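Local structure of probable cobalt-precorrin-6B C(15)-methyltransferase (decarboxylating) (Methanothermobacter thermautotrophicus, 1L3I) at residues V55-I68 / D82-L95. The protein probably methylates C-15 of cobalt-precorrin-6B with S-adenosyl-L-methionine and then decarboxylates C-12, giving cobalt-precorrin-7 in anaerobic cobalamin biosynthesis. Residues are numbered along the deposited sequence; the frame is centred on the assembly and turned at random.
Sequences VRRVYAIDRNPEAI and DNVTLMEGDAPEAL. With SAH (S-adenosyl-L-homocysteine), chain G.
R63 and D90 meet in a salt bridge beside the adenine of S-adenosyl-L-homocysteine. From CB the R63 chain runs extended across the base: CB lies near N3, CG meets C2 and N1, CD passes C5 and C6, and NE reaches D90 OD1 at 3.1 Å, the guanidinium and carboxylate planes 57° apart. Past the bridge CZ and NH2 stay near D90 OD1 and adenine N6, and NH2 bonds G110 O weakly. A long aliphatic chain with a charged end suits this place, greasy against the base and ionic beyond it. A91 N donates to adenine N1 (2.9 Å). The two oxygens of D62 match the two ribose hydroxyls, OD1 accepting from O2' and OD2 from O3' (2.6 Å); OD1 also closes an Asx turn with N64 N, and G43 N holds OD2. At G89 a CB would jam against the preceding carbonyl and clash with E93, so glycine fits.

Behind the pocket, strands 57-62 and 84-88 run parallel, joined by regular bonds such as T85 N to V58 O (2.8 Å). I61 puts CD1 against A94 CB at 3.8 Å, its branched chain filling the space between sheet and helix 91-95.

At the far end R57 bends at chi2 (66°) and chi3 (69°), bringing its guanidinium over N83 CA; its CD passes T85 OG1 (3.5 Å) and lies over one face of the Y59 ring. Replacing R57 by alanine would probably leave N83 and that face of Y59 less covered.

Helix 65-77 connects the strands in a beta-alpha-beta crossover of the Rossmann-like methyltransferase fold, whose ribose-binding acidic residue ends the second strand.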
ATOM      1  N   VAL A  55      28.242  14.073  -4.186  1.00 44.77           N
ATOM      2  CA  VAL A  55      28.350  15.494  -4.479  1.00 41.01           C
ATOM      3  C   VAL A  55      29.675  16.085  -3.995  1.00 42.52           C
ATOM      4  O   VAL A  55      30.501  15.392  -3.389  1.00 43.17           O
ATOM      5  CB  VAL A  55      27.126  16.303  -3.928  1.00 37.40           C
ATOM      6  CG1 VAL A  55      25.841  15.759  -4.492  1.00 32.15           C
ATOM      7  CG2 VAL A  55      27.088  16.275  -2.419  1.00 33.25           C
ATOM      8  N   ARG A  56      29.871  17.372  -4.273  1.00 44.13           N
ATOM      9  CA  ARG A  56      31.100  18.064  -3.881  1.00 45.45           C
ATOM     10  C   ARG A  56      31.130  18.410  -2.392  1.00 41.68           C
ATOM     11  O   ARG A  56      32.076  18.058  -1.700  1.00 43.53           O
ATOM     12  CB  ARG A  56      31.283  19.322  -4.749  1.00 49.20           C
ATOM     13  CG  ARG A  56      32.544  20.159  -4.468  1.00 57.26           C
ATOM     14  CD  ARG A  56      32.780  21.215  -5.549  1.00 62.38           C
ATOM     15  NE  ARG A  56      31.525  21.775  -6.050  1.00 76.57           N
ATOM     16  CZ  ARG A  56      31.337  23.031  -6.447  1.00 80.68           C
ATOM     17  NH1 ARG A  56      32.328  23.908  -6.405  1.00 84.38           N
ATOM     18  NH2 ARG A  56      30.135  23.416  -6.884  1.00 83.20           N
ATOM     19  N   ARG A  57      30.086  19.068  -1.902  1.00 39.09           N
ATOM     20  CA  ARG A  57      30.011  19.457  -0.503  1.00 41.36           C
ATOM     21  C   ARG A  57      28.587  19.265   0.024  1.00 41.22           C
ATOM     22  O   ARG A  57      27.614  19.591  -0.669  1.00 40.90           O
ATOM     23  CB  ARG A  57      30.459  20.926  -0.348  1.00 43.90           C
ATOM     24  CG  ARG A  57      30.251  21.568   1.025  1.00 48.44           C
ATOM     25  CD  ARG A  57      31.107  20.957   2.145  1.00 56.26           C
ATOM     26  NE  ARG A  57      32.542  21.232   2.006  1.00 62.53           N
ATOM     27  CZ  ARG A  57      33.508  20.687   2.756  1.00 62.44           C
ATOM     28  NH1 ARG A  57      33.216  19.824   3.725  1.00 62.46           N
ATOM     29  NH2 ARG A  57      34.774  20.996   2.534  1.00 62.26           N
ATOM     30  N   VAL A  58      28.469  18.700   1.224  1.00 34.62           N
ATOM     31  CA  VAL A  58      27.174  18.475   1.841  1.00 32.49           C
ATOM     32  C   VAL A  58      27.169  19.210   3.165  1.00 33.09           C
ATOM     33  O   VAL A  58      28.159  19.189   3.887  1.00 37.35           O
ATOM     34  CB  VAL A  58      26.908  16.962   2.151  1.00 31.71           C
ATOM     35  CG1 VAL A  58      25.508  16.773   2.710  1.00 29.48           C
ATOM     36  CG2 VAL A  58      27.074  16.109   0.920  1.00 30.27           C
ATOM     37  N   TYR A  59      26.078  19.912   3.450  1.00 32.62           N
ATOM     38  CA  TYR A  59      25.898  20.622   4.713  1.00 31.61           C
ATOM     39  C   TYR A  59      24.790  19.881   5.463  1.00 31.83           C
ATOM     40  O   TYR A  59      23.635  19.899   5.038  1.00 32.17           O
ATOM     41  CB  TYR A  59      25.466  22.065   4.447  1.00 34.90           C
ATOM     42  CG  TYR A  59      26.541  22.911   3.841  1.00 37.44           C
ATOM     43  CD1 TYR A  59      26.672  23.010   2.457  1.00 40.25           C
ATOM     44  CD2 TYR A  59      27.478  23.567   4.644  1.00 39.05           C
ATOM     45  CE1 TYR A  59      27.712  23.735   1.885  1.00 41.16           C
ATOM     46  CE2 TYR A  59      28.519  24.300   4.087  1.00 39.25           C
ATOM     47  CZ  TYR A  59      28.635  24.375   2.711  1.00 42.82           C
ATOM     48  OH  TYR A  59      29.672  25.082   2.162  1.00 45.08           O
ATOM     49  N   ALA A  60      25.143  19.183   6.541  1.00 33.31           N
ATOM     50  CA  ALA A  60      24.182  18.417   7.338  1.00 30.42           C
ATOM     51  C   ALA A  60      23.811  19.178   8.615  1.00 31.59           C
ATOM     52  O   ALA A  60      24.641  19.400   9.484  1.00 30.82           O
ATOM     53  CB  ALA A  60      24.754  17.056   7.677  1.00 30.68           C
ATOM     54  N   ILE A  61      22.539  19.526   8.733  1.00 32.25           N
ATOM     55  CA  ILE A  61      22.047  20.299   9.863  1.00 31.06           C
ATOM     56  C   ILE A  61      21.122  19.490  10.769  1.00 33.89           C
ATOM     57  O   ILE A  61      20.355  18.648  10.280  1.00 36.17           O
ATOM     58  CB  ILE A  61      21.218  21.490   9.338  1.00 28.00           C
ATOM     59  CG1 ILE A  61      22.040  22.346   8.387  1.00 26.71           C
ATOM     60  CG2 ILE A  61      20.668  22.312  10.471  1.00 30.54           C
ATOM     61  CD1 ILE A  61      21.207  23.343   7.600  1.00 25.93           C
ATOM     62  N   ASP A  62      21.174  19.769  12.074  1.00 32.92           N
ATOM     63  CA  ASP A  62      20.297  19.127  13.050  1.00 33.38           C
ATOM     64  C   ASP A  62      20.282  19.842  14.406  1.00 33.53           C
ATOM     65  O   ASP A  62      21.317  20.280  14.896  1.00 31.31           O
ATOM     66  CB  ASP A  62      20.655  17.656  13.245  1.00 32.52           C
ATOM     67  CG  ASP A  62      19.440  16.817  13.607  1.00 35.55           C
ATOM     68  OD1 ASP A  62      18.851  17.057  14.682  1.00 37.34           O
ATOM     69  OD2 ASP A  62      19.071  15.931  12.805  1.00 31.91           O
ATOM     70  N   ARG A  63      19.087  19.967  14.977  1.00 35.35           N
ATOM     71  CA  ARG A  63      18.876  20.584  16.291  1.00 35.60           C
ATOM     72  C   ARG A  63      19.532  19.708  17.352  1.00 35.36           C
ATOM     73  O   ARG A  63      20.120  20.195  18.319  1.00 38.84           O
ATOM     74  CB  ARG A  63      17.388  20.594  16.654  1.00 35.27           C
ATOM     75  CG  ARG A  63      16.476  21.463  15.860  1.00 40.21           C
ATOM     76  CD  ARG A  63      15.058  21.272  16.360  1.00 42.92           C
ATOM     77  NE  ARG A  63      14.131  22.168  15.677  1.00 52.55           N
ATOM     78  CZ  ARG A  63      12.912  22.468  16.114  1.00 55.79           C
ATOM     79  NH1 ARG A  63      12.452  21.958  17.243  1.00 63.86           N
ATOM     80  NH2 ARG A  63      12.139  23.285  15.404  1.00 56.83           N
ATOM     81  N   ASN A  64      19.331  18.403  17.202  1.00 33.37           N
ATOM     82  CA  ASN A  64      19.827  17.420  18.138  1.00 36.17           C
ATOM     83  C   ASN A  64      21.325  17.184  18.066  1.00 37.29           C
ATOM     84  O   ASN A  64      21.831  16.677  17.056  1.00 39.78           O
ATOM     85  CB  ASN A  64      19.074  16.091  17.956  1.00 37.97           C
ATOM     86  CG  ASN A  64      19.256  15.115  19.138  1.00 39.45           C
ATOM     87  OD1 ASN A  64      18.904  13.934  19.034  1.00 41.17           O
ATOM     88  ND2 ASN A  64      19.767  15.603  20.259  1.00 42.95           N
ATOM     89  N   PRO A  65      22.067  17.533  19.148  1.00 35.09           N
ATOM     90  CA  PRO A  65      23.517  17.352  19.229  1.00 32.18           C
ATOM     91  C   PRO A  65      23.801  15.876  18.980  1.00 32.51           C
ATOM     92  O   PRO A  65      24.797  15.519  18.358  1.00 33.36           O
ATOM     93  CB  PRO A  65      23.814  17.696  20.687  1.00 33.49           C
ATOM     94  CG  PRO A  65      22.816  18.722  21.007  1.00 38.62           C
ATOM     95  CD  PRO A  65      21.561  18.173  20.383  1.00 34.23           C
ATOM     96  N   GLU A  66      22.890  15.026  19.455  1.00 30.53           N
ATOM     97  CA  GLU A  66      23.014  13.587  19.311  1.00 33.04           C
ATOM     98  C   GLU A  66      22.854  13.111  17.882  1.00 32.01           C
ATOM     99  O   GLU A  66      23.423  12.084  17.501  1.00 32.32           O
ATOM    100  CB  GLU A  66      22.010  12.883  20.222  1.00 40.41           C
ATOM    101  CG  GLU A  66      22.376  12.977  21.698  1.00 50.45           C
ATOM    102  CD  GLU A  66      23.527  12.040  22.125  1.00 55.40           C
ATOM    103  OE1 GLU A  66      24.427  11.713  21.315  1.00 57.53           O
ATOM    104  OE2 GLU A  66      23.531  11.633  23.304  1.00 61.98           O
ATOM    105  N   ALA A  67      22.046  13.832  17.109  1.00 30.90           N
ATOM    106  CA  ALA A  67      21.862  13.490  15.704  1.00 29.93           C
ATOM    107  C   ALA A  67      23.172  13.841  14.972  1.00 30.38           C
ATOM    108  O   ALA A  67      23.642  13.089  14.116  1.00 29.26           O
ATOM    109  CB  ALA A  67      20.706  14.270  15.121  1.00 22.70           C
ATOM    110  N   ILE A  68      23.791  14.961  15.354  1.00 32.87           N
ATOM    111  CA  ILE A  68      25.040  15.390  14.723  1.00 30.98           C
ATOM    112  C   ILE A  68      26.163  14.393  15.039  1.00 33.23           C
ATOM    113  O   ILE A  68      26.985  14.060  14.182  1.00 30.41           O
ATOM    114  CB  ILE A  68      25.436  16.810  15.181  1.00 32.90           C
ATOM    115  CG1 ILE A  68      24.413  17.842  14.665  1.00 29.23           C
ATOM    116  CG2 ILE A  68      26.856  17.136  14.724  1.00 34.49           C
ATOM    117  CD1 ILE A  68      24.333  17.947  13.152  1.00 24.16           C
ATOM    118  N   ASP A  82      34.811  13.783   4.828  1.00 44.34           N
ATOM    119  CA  ASP A  82      35.715  14.910   4.616  1.00 46.83           C
ATOM    120  C   ASP A  82      35.137  16.063   3.765  1.00 46.29           C
ATOM    121  O   ASP A  82      35.693  17.163   3.748  1.00 45.83           O
ATOM    122  CB  ASP A  82      37.110  14.439   4.164  1.00 48.71           C
ATOM    123  CG  ASP A  82      37.081  13.576   2.919  1.00 58.14           C
ATOM    124  OD1 ASP A  82      35.990  13.231   2.419  1.00 61.30           O
ATOM    125  OD2 ASP A  82      38.186  13.230   2.433  1.00 64.40           O
ATOM    126  N   ASN A  83      33.979  15.829   3.140  1.00 44.07           N
ATOM    127  CA  ASN A  83      33.303  16.855   2.327  1.00 37.43           C
ATOM    128  C   ASN A  83      31.949  17.224   2.944  1.00 36.37           C
ATOM    129  O   ASN A  83      31.099  17.843   2.293  1.00 32.35           O
ATOM    130  CB  ASN A  83      33.093  16.382   0.878  1.00 39.58           C
ATOM    131  CG  ASN A  83      32.130  15.204   0.770  1.00 41.90           C
ATOM    132  OD1 ASN A  83      32.039  14.365   1.670  1.00 46.51           O
ATOM    133  ND2 ASN A  83      31.420  15.125  -0.354  1.00 41.64           N
ATOM    134  N   VAL A  84      31.764  16.834   4.200  1.00 37.14           N
ATOM    135  CA  VAL A  84      30.535  17.091   4.932  1.00 37.52           C
ATOM    136  C   VAL A  84      30.781  18.101   6.057  1.00 37.37           C
ATOM    137  O   VAL A  84      31.677  17.928   6.882  1.00 44.03           O
ATOM    138  CB  VAL A  84      29.946  15.773   5.537  1.00 33.80           C
ATOM    139  CG1 VAL A  84      28.735  16.080   6.398  1.00 31.21           C
ATOM    140  CG2 VAL A  84      29.567  14.798   4.432  1.00 31.18           C
ATOM    141  N   THR A  85      29.986  19.159   6.070  1.00 36.75           N
ATOM    142  CA  THR A  85      30.081  20.184   7.092  1.00 36.01           C
ATOM    143  C   THR A  85      28.885  20.000   8.010  1.00 34.88           C
ATOM    144  O   THR A  85      27.750  20.265   7.617  1.00 33.58           O
ATOM    145  CB  THR A  85      30.042  21.589   6.472  1.00 35.26           C
ATOM    146  OG1 THR A  85      31.104  21.718   5.519  1.00 40.45           O
ATOM    147  CG2 THR A  85      30.192  22.654   7.540  1.00 36.28           C
ATOM    148  N   LEU A  86      29.135  19.456   9.195  1.00 36.35           N
ATOM    149  CA  LEU A  86      28.088  19.229  10.192  1.00 39.51           C
ATOM    150  C   LEU A  86      27.774  20.533  10.908  1.00 39.29           C
ATOM    151  O   LEU A  86      28.678  21.269  11.285  1.00 41.06           O
ATOM    152  CB  LEU A  86      28.536  18.154  11.192  1.00 39.78           C
ATOM    153  CG  LEU A  86      28.591  16.748  10.603  1.00 39.32           C
ATOM    154  CD1 LEU A  86      29.538  15.899  11.390  1.00 42.43           C
ATOM    155  CD2 LEU A  86      27.202  16.144  10.590  1.00 41.27           C
HETATM  156  N   MSE A  87      26.494  20.813  11.098  1.00 38.28           N
HETATM  157  CA  MSE A  87      26.082  22.038  11.752  1.00 38.87           C
HETATM  158  C   MSE A  87      24.984  21.796  12.774  1.00 40.19           C
HETATM  159  O   MSE A  87      23.851  21.468  12.400  1.00 38.48           O
HETATM  160  CB  MSE A  87      25.575  23.035  10.716  1.00 39.88           C
HETATM  161  CG  MSE A  87      26.558  23.329   9.613  1.00 42.04           C
HETATM  162 SE   MSE A  87      25.867  24.667   8.406  1.00 49.54          SE
HETATM  163  CE  MSE A  87      24.900  23.511   7.222  1.00 61.38           C
ATOM    164  N   GLU A  88      25.316  21.919  14.057  1.00 38.81           N
ATOM    165  CA  GLU A  88      24.311  21.731  15.085  1.00 42.27           C
ATOM    166  C   GLU A  88      23.566  23.039  15.225  1.00 44.95           C
ATOM    167  O   GLU A  88      24.178  24.106  15.225  1.00 49.26           O
ATOM    168  CB  GLU A  88      24.912  21.350  16.430  1.00 41.97           C
ATOM    169  CG  GLU A  88      23.835  21.031  17.453  1.00 46.94           C
ATOM    170  CD  GLU A  88      24.324  21.079  18.876  1.00 53.64           C
ATOM    171  OE1 GLU A  88      25.413  20.541  19.164  1.00 56.56           O
ATOM    172  OE2 GLU A  88      23.601  21.644  19.728  1.00 55.94           O
ATOM    173  N   GLY A  89      22.243  22.960  15.332  1.00 45.59           N
ATOM    174  CA  GLY A  89      21.448  24.161  15.491  1.00 43.40           C
ATOM    175  C   GLY A  89      20.146  24.082  14.733  1.00 44.27           C
ATOM    176  O   GLY A  89      19.899  23.147  13.970  1.00 42.62           O
ATOM    177  N   ASP A  90      19.308  25.078  14.959  1.00 43.98           N
ATOM    178  CA  ASP A  90      18.018  25.155  14.308  1.00 43.56           C
ATOM    179  C   ASP A  90      18.277  25.494  12.832  1.00 42.32           C
ATOM    180  O   ASP A  90      19.090  26.359  12.520  1.00 44.59           O
ATOM    181  CB  ASP A  90      17.187  26.235  14.998  1.00 48.90           C
ATOM    182  CG  ASP A  90      15.708  26.086  14.736  1.00 52.92           C
ATOM    183  OD1 ASP A  90      15.182  24.949  14.842  1.00 53.72           O
ATOM    184  OD2 ASP A  90      15.071  27.119  14.437  1.00 56.55           O
ATOM    185  N   ALA A  91      17.578  24.800  11.945  1.00 39.95           N
ATOM    186  CA  ALA A  91      17.732  24.957  10.502  1.00 40.29           C
ATOM    187  C   ALA A  91      17.760  26.351   9.884  1.00 41.74           C
ATOM    188  O   ALA A  91      18.683  26.663   9.129  1.00 41.41           O
ATOM    189  CB  ALA A  91      16.716  24.091   9.757  1.00 40.80           C
ATOM    190  N   PRO A  92      16.750  27.200  10.159  1.00 39.16           N
ATOM    191  CA  PRO A  92      16.801  28.531   9.531  1.00 41.46           C
ATOM    192  C   PRO A  92      18.091  29.309   9.803  1.00 41.74           C
ATOM    193  O   PRO A  92      18.710  29.813   8.861  1.00 38.81           O
ATOM    194  CB  PRO A  92      15.557  29.205  10.082  1.00 38.35           C
ATOM    195  CG  PRO A  92      14.607  28.038  10.239  1.00 39.00           C
ATOM    196  CD  PRO A  92      15.512  27.047  10.932  1.00 35.57           C
ATOM    197  N   GLU A  93      18.530  29.321  11.066  1.00 40.19           N
ATOM    198  CA  GLU A  93      19.761  30.002  11.465  1.00 39.73           C
ATOM    199  C   GLU A  93      20.935  29.441  10.678  1.00 40.13           C
ATOM    200  O   GLU A  93      21.726  30.201  10.107  1.00 42.49           O
ATOM    201  CB  GLU A  93      20.015  29.832  12.981  1.00 46.81           C
ATOM    202  CG  GLU A  93      21.501  29.903  13.465  1.00 52.52           C
ATOM    203  CD  GLU A  93      22.216  28.530  13.496  1.00 57.69           C
ATOM    204  OE1 GLU A  93      21.647  27.566  14.076  1.00 58.33           O
ATOM    205  OE2 GLU A  93      23.349  28.410  12.949  1.00 55.18           O
ATOM    206  N   ALA A  94      21.027  28.109  10.653  1.00 40.49           N
ATOM    207  CA  ALA A  94      22.101  27.378   9.981  1.00 33.90           C
ATOM    208  C   ALA A  94      22.094  27.565   8.474  1.00 36.49           C
ATOM    209  O   ALA A  94      23.153  27.738   7.861  1.00 35.18           O
ATOM    210  CB  ALA A  94      22.014  25.910  10.320  1.00 29.04           C
ATOM    211  N   LEU A  95      20.901  27.525   7.883  1.00 35.96           N
ATOM    212  CA  LEU A  95      20.736  27.673   6.432  1.00 38.56           C
ATOM    213  C   LEU A  95      21.260  29.007   5.914  1.00 40.40           C
ATOM    214  O   LEU A  95      21.762  29.080   4.797  1.00 41.97           O
ATOM    215  CB  LEU A  95      19.266  27.511   6.025  1.00 35.68           C
ATOM    216  CG  LEU A  95      18.705  26.099   5.881  1.00 33.37           C
ATOM    217  CD1 LEU A  95      17.199  26.199   5.802  1.00 27.72           C
ATOM    218  CD2 LEU A  95      19.286  25.402   4.649  1.00 29.67           C
TER
HETATM  219  N   SAH G 801      16.730  11.315   7.141  1.00 24.40           N
HETATM  220  CA  SAH G 801      17.505  10.954   8.333  1.00 25.22           C
HETATM  221  CB  SAH G 801      16.630  10.986   9.614  1.00 26.46           C
HETATM  222  CG  SAH G 801      16.027  12.388   9.904  1.00 32.28           C
HETATM  223  SD  SAH G 801      15.023  12.542  11.386  1.00 30.67           S
HETATM  224  C   SAH G 801      18.103   9.570   8.127  1.00 23.12           C
HETATM  225  O   SAH G 801      17.870   9.007   7.042  1.00 22.92           O
HETATM  226  OXT SAH G 801      18.808   9.079   9.032  1.00 26.17           O
HETATM  227  C5' SAH G 801      14.583  14.263  11.358  1.00 27.48           C
HETATM  228  C4' SAH G 801      15.617  15.139  11.973  1.00 28.12           C
HETATM  229  O4' SAH G 801      15.066  16.466  11.880  1.00 32.86           O
HETATM  230  C3' SAH G 801      15.935  14.888  13.529  1.00 23.07           C
HETATM  231  O3' SAH G 801      17.280  14.442  13.898  1.00 26.90           O
HETATM  232  C2' SAH G 801      15.523  16.263  14.104  1.00 26.30           C
HETATM  233  O2' SAH G 801      16.161  16.705  15.312  1.00 23.62           O
HETATM  234  C1' SAH G 801      15.723  17.158  12.903  1.00 29.49           C
HETATM  235  N9  SAH G 801      15.068  18.458  12.853  1.00 31.13           N
HETATM  236  C8  SAH G 801      13.678  18.725  12.926  1.00 34.09           C
HETATM  237  N7  SAH G 801      13.438  19.998  12.832  1.00 29.89           N
HETATM  238  C5  SAH G 801      14.703  20.616  12.703  1.00 30.85           C
HETATM  239  C6  SAH G 801      15.119  21.952  12.563  1.00 29.82           C
HETATM  240  N6  SAH G 801      14.247  22.966  12.528  1.00 27.66           N
HETATM  241  N1  SAH G 801      16.448  22.232  12.450  1.00 35.54           N
HETATM  242  C2  SAH G 801      17.300  21.216  12.485  1.00 32.29           C
HETATM  243  N3  SAH G 801      17.036  19.927  12.611  1.00 30.84           N
HETATM  244  C4  SAH G 801      15.714  19.679  12.715  1.00 25.36           C